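Local coordinates for protein putative glycerophosphodiester phosphodiesterase (Galdieria sulphuraria, PDB 2O55) that is a putative member of the glycerophosphoryl diester phosphodiesterase family, whose domain belongs to the TIM-barrel class of folds, at residues 38-43 with 107-112; 97-102 with 138-143; 33-38 with 245-250. All blocks are in the same frame, centred on the assembly; numbering follows the deposited sequence.

Contact 1. Residues 38-43 with 107-112; sequences PYIETD and FNLKLN
P38 and K110 start the pairing of two neighbouring parallel strands, 39-46 and 110-115, in the wall of the TIM barrel. The carbonyl O of P38 takes the amide N of K110 at 3.1 Å, with an almost straight N-H...O angle of 173°. Next to this bond the edge of the F107 ring rests against the proline, CZ lying 4.0 Å from P38 CA, and L109 CD1 packs beside P38 O.

Y39 pairs with K110 on the face that looks into the barrel, towards V10 of strand 8-12. Its CG stands anti to the carbonyl carbon (chi1 -73°), and the ring slants across the lysine chain: Y39 CE2 meets K110 CB, while the hydroxyl OH comes beside K110 CD at 3.6 Å.

I40 is gripped by its neighbour at both ends of its backbone. I40 N donates to K110 O at 3.3 Å, and I40 O receives N112 N at 2.7 Å. The side chain turns to the other face, where I40 CD1 touches L111 CD2 at 3.7 Å, the two chains lying side by side and pointing the same way. The L109 side chain crosses that of I40 at about a right angle, bringing CD2 towards I40 CG1. F29 and C32 of helix 26-34 pack on I40, and residues of helix 95-104 pack on L111.

E41 is back on the inward face, with CG 3.7 Å from N112 O. Its backbone, like that of Y39, bonds on the other side to G11 of strand 8-12, so strand 39-46 is hydrogen-bonded along both edges.

T42 OG1 is hydrogen-bonded to N24 OD1, while across the contact T42 N donates to N112 O at 2.8 Å.

Contact 2. Residues 97-102 with 138-143; sequences ELFVAI and YHMQER
F99 and Y138 meet through a CH-pi contact: the methylene CB of F99 sits over one face of the tyrosine ring, 3.9 Å from its centroid. The two rings lie obliquely, their planes 39° apart. A second CH-pi contact comes from selenomethionine M140, whose CG lies over a face of the F99 ring, 4.0 Å from the centroid. The side chains of F99 and M140 run past each other in opposite directions, and the chain of M140 bends at chi2 (-66°), which places SE obliquely to the same ring in a Met-aromatic contact, 5.2 Å from its centroid.

The remaining touches are mostly apolar. M140 CE ends against I102 CG2 and CB, and V100 CG2 lies 3.6 Å from Y138 CE2, near the hydroxyl end of the tyrosine. That hydroxyl has its polar partner in E96, one turn back on the same helix as V100.

R143 adds a packing contact through its polar end: NH2 lies 3.5 Å from I102 CG2, while its NH1 makes weak hydrogen bonds to the carbonyls of F107 and L109.

Segment 138-143 is the loop from helix 127-136 to strand 144-148. H139, with positive phi, is the C-prime residue of a Schellman motif that closes the helix, and the next residue, M140, points towards helix 95-104. Here helix 95-104 lies on the outside of the barrel: F99 also packs on L134 and V135 of helix 127-136, I102 reaches M33 of helix 26-34, and L98, F99 and I102 all cover L111 of strand 110-115.

Contact 3. Residues 33-38 with 245-250; sequences MERNIP and YPFGLM
R35 and F247 face each other with their CA atoms 8.0 Å apart, and I37 and P246 are about as far apart. R35 is where the chain leaves helix 26-34. The helix finishes in a Schellman motif: N36, at phi 55°, is the C-prime residue, N36 N returns to M33 O, and I37 N returns to C32 O. The partner segment instead begins a helix. Y245 occupies the N-cap position, and the first turn closes with L249 N donating to Y245 O and M250 N to P246 O. E18 OE2 also accepts G248 N and, weakly, F247 N.

In the TIM barrel this is the junction of two outer helices: the end of helix 26-34, turning towards strand 39-46, meets the start of the C-terminal helix 246-253, which follows strand 240-243. P246 also touches I9 of strand 8-12, the strand between those two in the barrel wall.

F247 is the centre of the side-chain contact, with R35 over its ring and I37 at its edge. The arginine chain crosses F247 at about a right angle and bends at chi2 (-94°), which brings CD over one face of the ring, 4.2 Å from the centroid. Beyond it the guanidinium lies flat on F247 with 27° between the planes, an off-centre cation-pi contact whose centres are 4.5 Å apart. NH1 of R35 comes to 3.4 Å from F247 CD1. CB and CG of the arginine also reach the ring, at CE2 and CZ.

I37 CG2 lies 4.1 Å from F247 CE2, while I37 CD1 packs against P246 CB at 4.0 Å. At the exposed margin, selenomethionine M250 sends its methyl CE to 3.9 Å from N36 O.

Contact 1 lies nearest the centre of the chain and is the one built on backbone hydrogen bonds, as a strand pair in the barrel wall must be. Contacts 2 and 3 lie further out, their centres each about 15 Å from the centre of the chain, and rely on side chains: rings, selenomethionine and aliphatic groups in contact 2, an arginine on a phenylalanine in contact 3. Contact 2 has no exposed residue among those that touch, whereas half of those in contact 3 are exposed. Strand 110-115 joins the first two, because L111 N probably bonds to R143 O. P38 belongs to both contacts 1 and 3, where helix 26-34 gives way to strand 39-46.

Contact 1. Residues 38-43 with 107-112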
loop_
_atom_site.group_PDB
_atom_site.type_symbol
_atom_site.label_atom_id
_atom_site.label_comp_id
_atom_site.label_asym_id
_atom_site.label_seq_id
_atom_site.Cartn_x
_atom_site.Cartn_y
_atom_site.Cartn_z
ATOM N N PRO A 38 -6.909 1.752 -11.203
ATOM C CA PRO A 38 -7.764 0.802 -10.495
ATOM C C PRO A 38 -7.442 0.563 -9.033
ATOM O O PRO A 38 -8.334 0.160 -8.292
ATOM C CB PRO A 38 -7.592 -0.495 -11.299
ATOM C CG PRO A 38 -6.292 -0.371 -11.932
ATOM C CD PRO A 38 -6.040 1.085 -12.188
ATOM N N TYR A 39 -6.191 0.792 -8.635
ATOM C CA TYR A 39 -5.700 0.514 -7.275
ATOM C C TYR A 39 -4.892 1.665 -6.730
ATOM O O TYR A 39 -4.226 2.356 -7.507
ATOM C CB TYR A 39 -4.740 -0.667 -7.288
ATOM C CG TYR A 39 -5.387 -2.000 -7.484
ATOM C CD1 TYR A 39 -5.418 -2.603 -8.730
ATOM C CD2 TYR A 39 -5.945 -2.667 -6.421
ATOM C CE1 TYR A 39 -6.009 -3.839 -8.911
ATOM C CE2 TYR A 39 -6.549 -3.888 -6.590
ATOM C CZ TYR A 39 -6.577 -4.473 -7.832
ATOM O OH TYR A 39 -7.181 -5.699 -7.968
ATOM N N ILE A 40 -4.915 1.865 -5.410
ATOM C CA ILE A 40 -3.871 2.668 -4.777
ATOM C C ILE A 40 -3.276 1.945 -3.574
ATOM O O ILE A 40 -3.917 1.081 -2.954
ATOM C CB ILE A 40 -4.325 4.087 -4.366
ATOM C CG1 ILE A 40 -5.425 4.034 -3.305
ATOM C CG2 ILE A 40 -4.726 4.948 -5.580
ATOM C CD1 ILE A 40 -4.886 4.061 -1.861
ATOM N N GLU A 41 -2.035 2.301 -3.255
ATOM C CA GLU A 41 -1.376 1.813 -2.066
ATOM C C GLU A 41 -1.392 2.966 -1.094
ATOM O O GLU A 41 -1.206 4.097 -1.499
ATOM C CB GLU A 41 0.059 1.388 -2.380
ATOM C CG GLU A 41 0.800 0.734 -1.218
ATOM C CD GLU A 41 1.371 1.747 -0.183
ATOM O OE1 GLU A 41 1.438 1.381 1.010
ATOM O OE2 GLU A 41 1.753 2.902 -0.531
ATOM N N THR A 42 -1.627 2.687 0.187
ATOM C CA THR A 42 -1.478 3.700 1.243
ATOM C C THR A 42 -0.943 3.108 2.551
ATOM O O THR A 42 -0.968 1.889 2.762
ATOM C CB THR A 42 -2.773 4.507 1.479
ATOM O OG1 THR A 42 -2.466 5.687 2.217
ATOM C CG2 THR A 42 -3.765 3.713 2.249
ATOM N N ASP A 43 -0.473 3.995 3.422
ATOM C CA ASP A 43 0.291 3.614 4.597
ATOM C C ASP A 43 -0.491 3.843 5.890
ATOM O O ASP A 43 -0.735 4.986 6.265
ATOM C CB ASP A 43 1.585 4.436 4.619
ATOM C CG ASP A 43 2.388 4.329 3.303
ATOM O OD1 ASP A 43 2.855 3.209 2.965
ATOM O OD2 ASP A 43 2.564 5.376 2.622
ATOM N N PHE A 107 -16.525 5.053 -8.691
ATOM C CA PHE A 107 -15.423 4.249 -9.220
ATOM C C PHE A 107 -15.022 3.129 -8.251
ATOM O O PHE A 107 -14.724 3.376 -7.074
ATOM C CB PHE A 107 -14.234 5.169 -9.503
ATOM C CG PHE A 107 -13.073 4.485 -10.133
ATOM C CD1 PHE A 107 -13.041 4.259 -11.500
ATOM C CD2 PHE A 107 -11.996 4.084 -9.373
ATOM C CE1 PHE A 107 -11.965 3.624 -12.100
ATOM C CE2 PHE A 107 -10.897 3.444 -9.966
ATOM C CZ PHE A 107 -10.890 3.215 -11.335
ATOM N N ASN A 108 -15.019 1.901 -8.751
ATOM C CA ASN A 108 -14.626 0.738 -7.967
ATOM C C ASN A 108 -13.103 0.663 -7.674
ATOM O O ASN A 108 -12.415 -0.310 -8.002
ATOM C CB ASN A 108 -15.149 -0.531 -8.645
ATOM C CG ASN A 108 -15.082 -1.754 -7.746
ATOM O OD1 ASN A 108 -15.359 -1.690 -6.557
ATOM N ND2 ASN A 108 -14.714 -2.881 -8.326
ATOM N N LEU A 109 -12.569 1.709 -7.053
ATOM C CA LEU A 109 -11.206 1.686 -6.542
ATOM C C LEU A 109 -11.049 0.553 -5.549
ATOM O O LEU A 109 -11.919 0.327 -4.709
ATOM C CB LEU A 109 -10.885 2.991 -5.818
ATOM C CG LEU A 109 -9.450 3.201 -5.315
ATOM C CD1 LEU A 109 -8.482 3.303 -6.486
ATOM C CD2 LEU A 109 -9.371 4.446 -4.460
ATOM N N LYS A 110 -9.941 -0.167 -5.663
ATOM C CA LYS A 110 -9.551 -1.128 -4.646
ATOM C C LYS A 110 -8.306 -0.567 -3.975
ATOM O O LYS A 110 -7.652 0.307 -4.546
ATOM C CB LYS A 110 -9.284 -2.496 -5.259
ATOM C CG LYS A 110 -10.384 -2.984 -6.185
ATOM C CD LYS A 110 -10.207 -4.438 -6.547
ATOM C CE LYS A 110 -11.372 -4.910 -7.390
ATOM N NZ LYS A 110 -10.878 -5.737 -8.522
ATOM N N LEU A 111 -7.987 -1.044 -2.768
ATOM C CA LEU A 111 -6.867 -0.490 -2.007
ATOM C C LEU A 111 -5.833 -1.539 -1.563
ATOM O O LEU A 111 -6.175 -2.680 -1.187
ATOM C CB LEU A 111 -7.384 0.258 -0.777
ATOM C CG LEU A 111 -8.610 1.166 -0.942
ATOM C CD1 LEU A 111 -9.404 1.211 0.347
ATOM C CD2 LEU A 111 -8.244 2.590 -1.394
ATOM N N ASN A 112 -4.564 -1.138 -1.613
ATOM C CA ASN A 112 -3.515 -1.811 -0.860
ATOM C C ASN A 112 -3.118 -0.998 0.383
ATOM O O ASN A 112 -2.546 0.087 0.282
ATOM C CB ASN A 112 -2.316 -2.083 -1.745
ATOM C CG ASN A 112 -2.648 -2.982 -2.914
ATOM O OD1 ASN A 112 -3.590 -3.774 -2.875
ATOM N ND2 ASN A 112 -1.868 -2.869 -3.966
#

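Contact 2. Residues 97-102 with 138-143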
loop_
_atom_site.group_PDB
_atom_site.type_symbol
_atom_site.label_atom_id
_atom_site.label_comp_id
_atom_site.label_asym_id
_atom_site.label_seq_id
_atom_site.Cartn_x
_atom_site.Cartn_y
_atom_site.Cartn_z
ATOM N N GLU A 97 -11.957 8.815 6.379
ATOM C CA GLU A 97 -12.131 9.897 5.391
ATOM C C GLU A 97 -11.978 9.397 3.954
ATOM O O GLU A 97 -12.684 9.849 3.050
ATOM C CB GLU A 97 -11.192 11.085 5.663
ATOM C CG GLU A 97 -11.651 11.953 6.858
ATOM C CD GLU A 97 -10.701 13.112 7.234
ATOM O OE1 GLU A 97 -9.488 13.056 6.921
ATOM O OE2 GLU A 97 -11.186 14.084 7.865
ATOM N N LEU A 98 -11.070 8.449 3.755
ATOM C CA LEU A 98 -10.837 7.898 2.438
ATOM C C LEU A 98 -11.993 7.024 2.012
ATOM O O LEU A 98 -12.352 6.992 0.824
ATOM C CB LEU A 98 -9.558 7.061 2.425
ATOM C CG LEU A 98 -9.279 6.333 1.104
ATOM C CD1 LEU A 98 -9.229 7.325 -0.083
ATOM C CD2 LEU A 98 -8.019 5.471 1.207
ATOM N N PHE A 99 -12.535 6.292 2.987
ATOM C CA PHE A 99 -13.642 5.377 2.768
ATOM C C PHE A 99 -14.862 6.179 2.355
ATOM O O PHE A 99 -15.418 5.974 1.267
ATOM C CB PHE A 99 -13.921 4.586 4.042
ATOM C CG PHE A 99 -12.973 3.451 4.268
ATOM C CD1 PHE A 99 -12.133 3.004 3.256
ATOM C CD2 PHE A 99 -12.948 2.788 5.485
ATOM C CE1 PHE A 99 -11.259 1.927 3.460
ATOM C CE2 PHE A 99 -12.074 1.710 5.701
ATOM C CZ PHE A 99 -11.228 1.279 4.681
ATOM N N VAL A 100 -15.245 7.096 3.243
ATOM C CA VAL A 100 -16.217 8.139 2.982
ATOM C C VAL A 100 -16.027 8.780 1.588
ATOM O O VAL A 100 -16.991 8.898 0.824
ATOM C CB VAL A 100 -16.167 9.203 4.122
ATOM C CG1 VAL A 100 -16.665 10.572 3.646
ATOM C CG2 VAL A 100 -16.929 8.712 5.375
ATOM N N ALA A 101 -14.792 9.172 1.259
ATOM C CA ALA A 101 -14.454 9.711 -0.079
ATOM C C ALA A 101 -14.906 8.762 -1.187
ATOM O O ALA A 101 -15.607 9.162 -2.134
ATOM C CB ALA A 101 -12.928 9.989 -0.205
ATOM N N ILE A 102 -14.501 7.498 -1.035
ATOM C CA ILE A 102 -14.729 6.467 -2.033
ATOM C C ILE A 102 -16.228 6.188 -2.184
ATOM O O ILE A 102 -16.722 5.991 -3.303
ATOM C CB ILE A 102 -13.895 5.183 -1.710
ATOM C CG1 ILE A 102 -12.403 5.470 -1.852
ATOM C CG2 ILE A 102 -14.221 4.048 -2.658
ATOM C CD1 ILE A 102 -11.512 4.385 -1.300
ATOM N N TYR A 138 -17.846 0.026 6.108
ATOM C CA TYR A 138 -17.910 0.702 4.814
ATOM C C TYR A 138 -18.020 -0.317 3.681
ATOM O O TYR A 138 -17.795 -0.006 2.508
ATOM C CB TYR A 138 -16.720 1.655 4.647
ATOM C CG TYR A 138 -16.906 2.896 5.466
ATOM C CD1 TYR A 138 -16.575 2.927 6.826
ATOM C CD2 TYR A 138 -17.474 4.037 4.898
ATOM C CE1 TYR A 138 -16.798 4.077 7.590
ATOM C CE2 TYR A 138 -17.695 5.188 5.652
ATOM C CZ TYR A 138 -17.354 5.200 6.988
ATOM O OH TYR A 138 -17.568 6.345 7.699
ATOM N N HIS A 139 -18.397 -1.535 4.069
ATOM C CA HIS A 139 -18.562 -2.659 3.157
ATOM C C HIS A 139 -17.396 -2.687 2.189
ATOM O O HIS A 139 -17.583 -2.856 0.990
ATOM C CB HIS A 139 -19.911 -2.571 2.438
ATOM C CG HIS A 139 -21.038 -2.237 3.359
ATOM N ND1 HIS A 139 -21.846 -3.199 3.924
ATOM C CD2 HIS A 139 -21.451 -1.052 3.867
ATOM C CE1 HIS A 139 -22.731 -2.618 4.713
ATOM N NE2 HIS A 139 -22.508 -1.316 4.701
HETATM N N MSE A 140 -16.188 -2.518 2.730
HETATM C CA MSE A 140 -14.979 -2.436 1.926
HETATM C C MSE A 140 -14.240 -3.760 1.879
HETATM O O MSE A 140 -13.211 -3.864 1.223
HETATM C CB MSE A 140 -14.067 -1.355 2.493
HETATM C CG MSE A 140 -14.466 0.069 2.111
HETATM SE SE MSE A 140 -14.255 0.339 0.181
HETATM C CE MSE A 140 -14.760 2.124 0.115
ATOM N N GLN A 141 -14.780 -4.774 2.562
ATOM C CA GLN A 141 -14.155 -6.111 2.681
ATOM C C GLN A 141 -13.570 -6.662 1.361
ATOM O O GLN A 141 -12.486 -7.250 1.341
ATOM C CB GLN A 141 -15.135 -7.172 3.275
ATOM C CG GLN A 141 -15.878 -6.849 4.594
ATOM C CD GLN A 141 -17.229 -6.143 4.382
ATOM O OE1 GLN A 141 -17.365 -5.265 3.523
ATOM N NE2 GLN A 141 -18.224 -6.522 5.176
ATOM N N GLU A 142 -14.299 -6.502 0.260
ATOM C CA GLU A 142 -13.916 -7.189 -0.974
ATOM C C GLU A 142 -13.060 -6.301 -1.900
ATOM O O GLU A 142 -12.657 -6.739 -2.982
ATOM C CB GLU A 142 -15.144 -7.835 -1.648
ATOM C CG GLU A 142 -15.695 -9.025 -0.849
ATOM C CD GLU A 142 -17.101 -9.466 -1.292
ATOM O OE1 GLU A 142 -17.818 -8.634 -1.895
ATOM O OE2 GLU A 142 -17.505 -10.638 -1.045
ATOM N N ARG A 143 -12.744 -5.092 -1.414
ATOM C CA ARG A 143 -11.945 -4.087 -2.117
ATOM C C ARG A 143 -10.644 -3.686 -1.390
ATOM O O ARG A 143 -10.052 -2.624 -1.670
ATOM C CB ARG A 143 -12.764 -2.816 -2.254
ATOM C CG ARG A 143 -14.152 -2.963 -2.839
ATOM C CD ARG A 143 -14.381 -1.800 -3.757
ATOM N NE ARG A 143 -15.296 -0.767 -3.269
ATOM C CZ ARG A 143 -15.375 0.447 -3.809
ATOM N NH1 ARG A 143 -14.569 0.781 -4.801
ATOM N NH2 ARG A 143 -16.240 1.334 -3.365
#

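Contact 3. Residues 33-38 with 245-250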
loop_
_atom_site.group_PDB
_atom_site.type_symbol
_atom_site.label_atom_id
_atom_site.label_comp_id
_atom_site.label_asym_id
_atom_site.label_seq_id
_atom_site.Cartn_x
_atom_site.Cartn_y
_atom_site.Cartn_z
HETATM N N MSE A 33 -8.796 8.177 -8.841
HETATM C CA MSE A 33 -10.070 7.647 -9.303
HETATM C C MSE A 33 -10.447 8.362 -10.586
HETATM O O MSE A 33 -10.560 7.737 -11.628
HETATM C CB MSE A 33 -11.142 7.772 -8.225
HETATM C CG MSE A 33 -10.703 7.154 -6.912
HETATM SE SE MSE A 33 -11.787 7.705 -5.404
HETATM C CE MSE A 33 -13.150 6.284 -5.568
ATOM N N GLU A 34 -10.595 9.680 -10.510
ATOM C CA GLU A 34 -10.782 10.514 -11.684
ATOM C C GLU A 34 -10.008 10.051 -12.929
ATOM O O GLU A 34 -10.580 9.935 -14.005
ATOM C CB GLU A 34 -10.388 11.941 -11.352
ATOM C CG GLU A 34 -11.416 12.706 -10.570
ATOM C CD GLU A 34 -11.064 14.171 -10.492
ATOM O OE1 GLU A 34 -9.971 14.568 -10.956
ATOM O OE2 GLU A 34 -11.883 14.939 -9.966
ATOM N N ARG A 35 -8.709 9.795 -12.789
ATOM C CA ARG A 35 -7.873 9.350 -13.920
ATOM C C ARG A 35 -8.090 7.863 -14.225
ATOM O O ARG A 35 -7.353 7.262 -15.007
ATOM C CB ARG A 35 -6.401 9.623 -13.616
ATOM C CG ARG A 35 -6.111 11.076 -13.292
ATOM C CD ARG A 35 -5.693 11.816 -14.527
ATOM N NE ARG A 35 -5.550 13.252 -14.320
ATOM C CZ ARG A 35 -4.447 13.933 -14.604
ATOM N NH1 ARG A 35 -3.386 13.309 -15.099
ATOM N NH2 ARG A 35 -4.410 15.239 -14.402
ATOM N N ASN A 36 -9.109 7.296 -13.579
ATOM C CA ASN A 36 -9.520 5.893 -13.716
ATOM C C ASN A 36 -8.391 4.843 -13.449
ATOM O O ASN A 36 -8.255 3.863 -14.196
ATOM C CB ASN A 36 -10.296 5.658 -15.052
ATOM C CG ASN A 36 -11.658 6.473 -15.154
ATOM O OD1 ASN A 36 -12.560 6.297 -14.341
ATOM N ND2 ASN A 36 -11.795 7.314 -16.194
ATOM N N ILE A 37 -7.603 5.041 -12.380
ATOM C CA ILE A 37 -6.543 4.060 -12.012
ATOM C C ILE A 37 -6.952 3.056 -10.898
ATOM O O ILE A 37 -7.263 3.444 -9.786
ATOM C CB ILE A 37 -5.099 4.696 -11.762
ATOM C CG1 ILE A 37 -4.926 5.162 -10.338
ATOM C CG2 ILE A 37 -4.722 5.837 -12.754
ATOM C CD1 ILE A 37 -3.596 4.772 -9.811
ATOM N N PRO A 38 -6.909 1.752 -11.203
ATOM C CA PRO A 38 -7.764 0.802 -10.495
ATOM C C PRO A 38 -7.442 0.563 -9.033
ATOM O O PRO A 38 -8.334 0.160 -8.292
ATOM C CB PRO A 38 -7.592 -0.495 -11.299
ATOM C CG PRO A 38 -6.292 -0.371 -11.932
ATOM C CD PRO A 38 -6.040 1.085 -12.188
ATOM N N TYR A 245 4.956 6.735 -10.697
ATOM C CA TYR A 245 4.410 7.537 -11.775
ATOM C C TYR A 245 3.268 6.819 -12.485
ATOM O O TYR A 245 3.415 6.423 -13.638
ATOM C CB TYR A 245 5.521 7.904 -12.748
ATOM C CG TYR A 245 6.566 8.730 -12.065
ATOM C CD1 TYR A 245 7.613 8.114 -11.368
ATOM C CD2 TYR A 245 6.484 10.139 -12.072
ATOM C CE1 TYR A 245 8.561 8.873 -10.717
ATOM C CE2 TYR A 245 7.426 10.909 -11.430
ATOM C CZ TYR A 245 8.465 10.270 -10.748
ATOM O OH TYR A 245 9.406 11.019 -10.078
ATOM N N PRO A 246 2.118 6.663 -11.804
ATOM C CA PRO A 246 0.980 5.934 -12.397
ATOM C C PRO A 246 0.483 6.502 -13.753
ATOM O O PRO A 246 0.139 5.728 -14.673
ATOM C CB PRO A 246 -0.112 6.042 -11.319
ATOM C CG PRO A 246 0.331 7.123 -10.390
ATOM C CD PRO A 246 1.811 7.164 -10.450
ATOM N N PHE A 247 0.454 7.832 -13.875
ATOM C CA PHE A 247 -0.014 8.480 -15.094
ATOM C C PHE A 247 0.942 8.188 -16.260
ATOM O O PHE A 247 0.496 7.935 -17.390
ATOM C CB PHE A 247 -0.261 9.980 -14.864
ATOM C CG PHE A 247 -1.240 10.270 -13.736
ATOM C CD1 PHE A 247 -1.265 11.512 -13.113
ATOM C CD2 PHE A 247 -2.137 9.277 -13.278
ATOM C CE1 PHE A 247 -2.168 11.768 -12.074
ATOM C CE2 PHE A 247 -3.041 9.525 -12.229
ATOM C CZ PHE A 247 -3.047 10.767 -11.628
ATOM N N GLY A 248 2.247 8.183 -15.971
ATOM C CA GLY A 248 3.258 7.750 -16.932
ATOM C C GLY A 248 3.111 6.278 -17.276
ATOM O O GLY A 248 3.216 5.881 -18.448
ATOM N N LEU A 249 2.860 5.468 -16.252
ATOM C CA LEU A 249 2.666 4.046 -16.432
ATOM C C LEU A 249 1.436 3.780 -17.281
ATOM O O LEU A 249 1.507 2.970 -18.208
ATOM C CB LEU A 249 2.567 3.319 -15.084
ATOM C CG LEU A 249 2.408 1.792 -15.105
ATOM C CD1 LEU A 249 3.248 1.159 -16.188
ATOM C CD2 LEU A 249 2.785 1.180 -13.782
HETATM N N MSE A 250 0.322 4.453 -16.978
HETATM C CA MSE A 250 -0.892 4.319 -17.777
HETATM C C MSE A 250 -0.631 4.721 -19.229
HETATM O O MSE A 250 -0.996 3.994 -20.157
HETATM C CB MSE A 250 -1.994 5.202 -17.217
HETATM C CG MSE A 250 -3.285 4.461 -16.802
HETATM SE SE MSE A 250 -4.019 2.984 -17.951
HETATM C CE MSE A 250 -5.964 2.795 -17.115
#